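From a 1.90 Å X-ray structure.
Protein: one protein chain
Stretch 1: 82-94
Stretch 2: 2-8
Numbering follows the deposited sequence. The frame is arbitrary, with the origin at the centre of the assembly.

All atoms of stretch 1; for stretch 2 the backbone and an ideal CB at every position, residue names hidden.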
# COMPACT_ATOMS: atom_id res chain seq x y z
N GLU A 82 18.63 -4.53 -1.86
CA GLU A 82 19.56 -4.64 -2.97
C GLU A 82 18.82 -4.48 -4.30
O GLU A 82 17.65 -4.87 -4.41
CB GLU A 82 20.27 -6.00 -2.96
CG GLU A 82 21.13 -6.31 -1.69
CD GLU A 82 22.17 -5.23 -1.36
OE1 GLU A 82 23.06 -4.96 -2.19
OE2 GLU A 82 22.10 -4.68 -0.23
N VAL A 83 19.49 -3.92 -5.30
CA VAL A 83 18.92 -3.87 -6.65
C VAL A 83 19.37 -5.12 -7.40
O VAL A 83 20.54 -5.25 -7.80
CB VAL A 83 19.29 -2.57 -7.42
CG1 VAL A 83 18.72 -2.62 -8.86
CG2 VAL A 83 18.76 -1.35 -6.69
N GLU A 84 18.43 -6.04 -7.58
CA GLU A 84 18.73 -7.34 -8.19
C GLU A 84 18.78 -7.28 -9.71
O GLU A 84 19.58 -7.99 -10.34
CB GLU A 84 17.68 -8.38 -7.75
CG GLU A 84 18.06 -9.79 -8.20
CD GLU A 84 17.13 -10.85 -7.68
OE1 GLU A 84 15.90 -10.70 -7.80
OE2 GLU A 84 17.65 -11.87 -7.16
N ASN A 85 17.91 -6.46 -10.30
CA ASN A 85 17.77 -6.33 -11.74
C ASN A 85 17.26 -4.92 -12.03
O ASN A 85 16.40 -4.42 -11.30
CB ASN A 85 16.79 -7.38 -12.27
CG ASN A 85 16.59 -7.31 -13.78
OD1 ASN A 85 17.37 -7.88 -14.55
ND2 ASN A 85 15.53 -6.64 -14.20
N HIS A 86 17.79 -4.26 -13.06
CA HIS A 86 17.32 -2.91 -13.41
C HIS A 86 17.50 -2.68 -14.91
O HIS A 86 18.62 -2.63 -15.39
CB HIS A 86 18.09 -1.85 -12.61
CG HIS A 86 17.64 -0.44 -12.85
ND1 HIS A 86 18.46 0.64 -12.64
CD2 HIS A 86 16.46 0.06 -13.29
CE1 HIS A 86 17.81 1.76 -12.93
NE2 HIS A 86 16.59 1.43 -13.32
N THR A 87 16.38 -2.58 -15.63
CA THR A 87 16.38 -2.25 -17.06
C THR A 87 15.54 -0.97 -17.24
O THR A 87 15.05 -0.40 -16.25
CB THR A 87 15.82 -3.40 -17.92
OG1 THR A 87 14.50 -3.73 -17.48
CG2 THR A 87 16.71 -4.65 -17.81
N LYS A 88 15.38 -0.50 -18.48
CA LYS A 88 14.75 0.81 -18.68
C LYS A 88 13.37 0.88 -18.06
O LYS A 88 13.03 1.90 -17.48
CB LYS A 88 14.71 1.24 -20.15
CG LYS A 88 14.29 2.70 -20.30
CD LYS A 88 14.38 3.24 -21.73
CE LYS A 88 13.92 4.71 -21.77
NZ LYS A 88 14.36 5.47 -22.99
N GLU A 89 12.58 -0.18 -18.18
CA GLU A 89 11.18 -0.15 -17.73
C GLU A 89 10.88 -1.09 -16.57
O GLU A 89 9.71 -1.37 -16.29
CB GLU A 89 10.22 -0.47 -18.88
CG GLU A 89 10.22 0.51 -20.04
CD GLU A 89 9.46 -0.05 -21.25
OE1 GLU A 89 8.82 -1.11 -21.12
OE2 GLU A 89 9.53 0.53 -22.35
N SER A 90 11.92 -1.60 -15.90
CA SER A 90 11.73 -2.54 -14.80
C SER A 90 12.85 -2.49 -13.78
O SER A 90 14.01 -2.29 -14.12
CB SER A 90 11.60 -3.97 -15.34
OG SER A 90 11.18 -4.85 -14.30
N ILE A 91 12.49 -2.70 -12.52
CA ILE A 91 13.51 -2.79 -11.45
C ILE A 91 12.99 -3.71 -10.36
O ILE A 91 11.80 -3.72 -10.05
CB ILE A 91 13.92 -1.38 -10.91
CG1 ILE A 91 15.06 -1.47 -9.90
CG2 ILE A 91 12.70 -0.63 -10.34
CD1 ILE A 91 15.80 -0.16 -9.74
N THR A 92 13.89 -4.53 -9.81
CA THR A 92 13.51 -5.46 -8.76
C THR A 92 14.45 -5.22 -7.61
O THR A 92 15.65 -5.25 -7.78
CB THR A 92 13.61 -6.94 -9.24
OG1 THR A 92 12.75 -7.14 -10.37
CG2 THR A 92 13.21 -7.93 -8.12
N PHE A 93 13.86 -4.94 -6.45
CA PHE A 93 14.56 -4.82 -5.19
C PHE A 93 14.43 -6.11 -4.37
O PHE A 93 13.37 -6.74 -4.33
CB PHE A 93 13.99 -3.64 -4.38
CG PHE A 93 14.13 -2.31 -5.07
CD1 PHE A 93 15.27 -1.54 -4.92
CD2 PHE A 93 13.09 -1.83 -5.88
CE1 PHE A 93 15.41 -0.30 -5.57
CE2 PHE A 93 13.20 -0.61 -6.53
CZ PHE A 93 14.36 0.17 -6.38
N LEU A 94 15.53 -6.48 -3.73
CA LEU A 94 15.58 -7.68 -2.94
C LEU A 94 16.04 -7.38 -1.53
O LEU A 94 17.05 -6.69 -1.31
CB LEU A 94 16.54 -8.68 -3.60
CG LEU A 94 16.94 -9.95 -2.85
CD1 LEU A 94 15.77 -10.85 -2.52
CD2 LEU A 94 18.03 -10.71 -3.66
N UNK A 2 18.45 6.60 -5.33
CA UNK A 2 17.29 6.62 -6.22
C UNK A 2 17.61 6.01 -7.58
O UNK A 2 18.72 6.15 -8.10
CB UNK A 2 16.79 8.05 -6.40
N UNK A 3 16.61 5.33 -8.15
CA UNK A 3 16.73 4.68 -9.45
C UNK A 3 15.50 5.05 -10.26
O UNK A 3 14.41 5.20 -9.71
CB UNK A 3 16.87 3.16 -9.31
N UNK A 4 15.69 5.18 -11.57
CA UNK A 4 14.63 5.58 -12.49
C UNK A 4 14.27 4.46 -13.46
O UNK A 4 15.15 3.78 -13.98
CB UNK A 4 15.05 6.83 -13.27
N UNK A 5 12.96 4.27 -13.65
CA UNK A 5 12.40 3.50 -14.77
C UNK A 5 11.44 4.45 -15.49
O UNK A 5 10.78 5.27 -14.86
CB UNK A 5 11.70 2.23 -14.30
N UNK A 6 11.38 4.35 -16.82
CA UNK A 6 10.65 5.34 -17.60
C UNK A 6 10.33 4.89 -19.00
O UNK A 6 10.99 4.02 -19.56
CB UNK A 6 11.45 6.64 -17.66
N UNK A 7 9.29 5.49 -19.56
CA UNK A 7 8.98 5.34 -20.97
C UNK A 7 8.45 6.66 -21.50
O UNK A 7 8.62 7.69 -20.86
CB UNK A 7 7.97 4.21 -21.20
N UNK A 8 7.80 6.62 -22.67
CA UNK A 8 7.23 7.80 -23.28
C UNK A 8 5.99 8.38 -22.58
O UNK A 8 5.53 9.46 -22.96
CB UNK A 8 6.87 7.47 -24.73

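Stretch 1 is a hairpin: two strands, the first starting at Glu82 and the second running over 90-94, are joined by a type I turn from Thr87 to Ser90, and stretch 2 runs as a strand over residues 2-6, its CA-to-CB bonds alternating toward and away from the hairpin.

Position 2 points away, with nothing of stretch 1 within 5.5 Å of its ideal CB. A polar residue suits. It is Asp2, which makes no contact here.

Position 3 points toward stretch 1. Its ideal CB lies 3.5 Å from Ile91 CD1 and 4.0 Å from His86 CE1, and Val83 and Phe93 add further apolar surface. A large apolar or aromatic side chain would suit; phi/psi of -133/146 allow beta-branched ones as well. The deposited residue is Tyr3, with chi1 at -65° (m). Val83 CG2 sits over one ring face, 3.8 Å from the Tyr3 centroid and 24° off the normal, a CH-pi contact. The Tyr3 edge meets the face of His86 in an offset edge-to-face pair, planes at 89°, and Ile91 CD1 packs 3.5 Å from Tyr3 CB.

Position 4 points away, so its side chain is little constrained; a small polar or beta-branched residue fits the strand. Its carbonyl is within reach of the His86 ring. It is Thr4: His86 NE2 donates to Thr4 O at 2.8 Å (155°), and a water also donates to this oxygen at 3.0 Å.

Position 5 points toward the turn, its ideal CB 3.5 Å from Lys88 O and 4.2 Å from Ser90 N. Ile91 offers apolar surface beyond, so Val, Ile or Leu would be reasonable. It is Ile5, chi1 at 61° (p). Its CG2 lies 3.8 Å from Ile91 CG2, while Ile5 CA makes a CA-H...O contact of 3.2 Å with Lys88 O.

Position 6 points away, its ideal CB 5.0 Å from Lys88 O, but its amide faces that oxygen. An extended side chain could run beside the aliphatic part of Lys88; several long polar types qualify. It is Glu6, whose N donates to Lys88 O at 3.0 Å (157°) and whose CG approaches Lys88 CE at 4.1 Å.

Position 7 points sideways, its ideal CB 4.2 Å from Glu89 OE2. That carboxylate argues against an acidic group and favours a polar or basic one. Asn7 is deposited, its CB 4.1 Å from Glu89 OE2.

Position 8 has open space around its CB, and polar types suit. Asn8 reaches Lys88 through water: one molecule bridges Asn8 OD1 and Lys88 NZ, 3.2 Å from each.

Stretch 2 2-8: DYTIENN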
# COMPACT_ATOMS: atom_id res chain seq x y z
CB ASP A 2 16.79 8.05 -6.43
CG ASP A 2 16.17 8.66 -5.18
OD1 ASP A 2 15.89 7.94 -4.21
OD2 ASP A 2 15.98 9.89 -5.17
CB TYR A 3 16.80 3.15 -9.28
CG TYR A 3 18.04 2.67 -8.54
CD1 TYR A 3 18.06 2.60 -7.15
CD2 TYR A 3 19.18 2.29 -9.23
CE1 TYR A 3 19.21 2.17 -6.46
CE2 TYR A 3 20.33 1.85 -8.56
CZ TYR A 3 20.32 1.80 -7.17
OH TYR A 3 21.45 1.38 -6.51
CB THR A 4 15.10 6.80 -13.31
OG1 THR A 4 15.25 7.91 -12.43
CG2 THR A 4 14.09 7.16 -14.42
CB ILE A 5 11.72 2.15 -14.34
CG1 ILE A 5 10.53 2.35 -13.40
CG2 ILE A 5 12.77 1.20 -13.71
CD1 ILE A 5 9.65 1.10 -13.16
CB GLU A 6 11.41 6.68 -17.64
CG GLU A 6 12.71 6.66 -18.42
CD GLU A 6 13.36 8.04 -18.50
OE1 GLU A 6 14.57 8.16 -18.26
OE2 GLU A 6 12.65 9.01 -18.83
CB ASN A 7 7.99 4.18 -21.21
CG ASN A 7 6.72 4.28 -20.36
OD1 ASN A 7 6.14 3.26 -20.01
ND2 ASN A 7 6.31 5.48 -20.02
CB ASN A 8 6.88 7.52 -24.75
CG ASN A 8 8.11 7.30 -25.63
OD1 ASN A 8 9.23 7.72 -25.29
ND2 ASN A 8 7.91 6.65 -26.77
O HOH W 1 15.44 4.19 -16.90
O HOH W 2 11.48 6.89 -23.11
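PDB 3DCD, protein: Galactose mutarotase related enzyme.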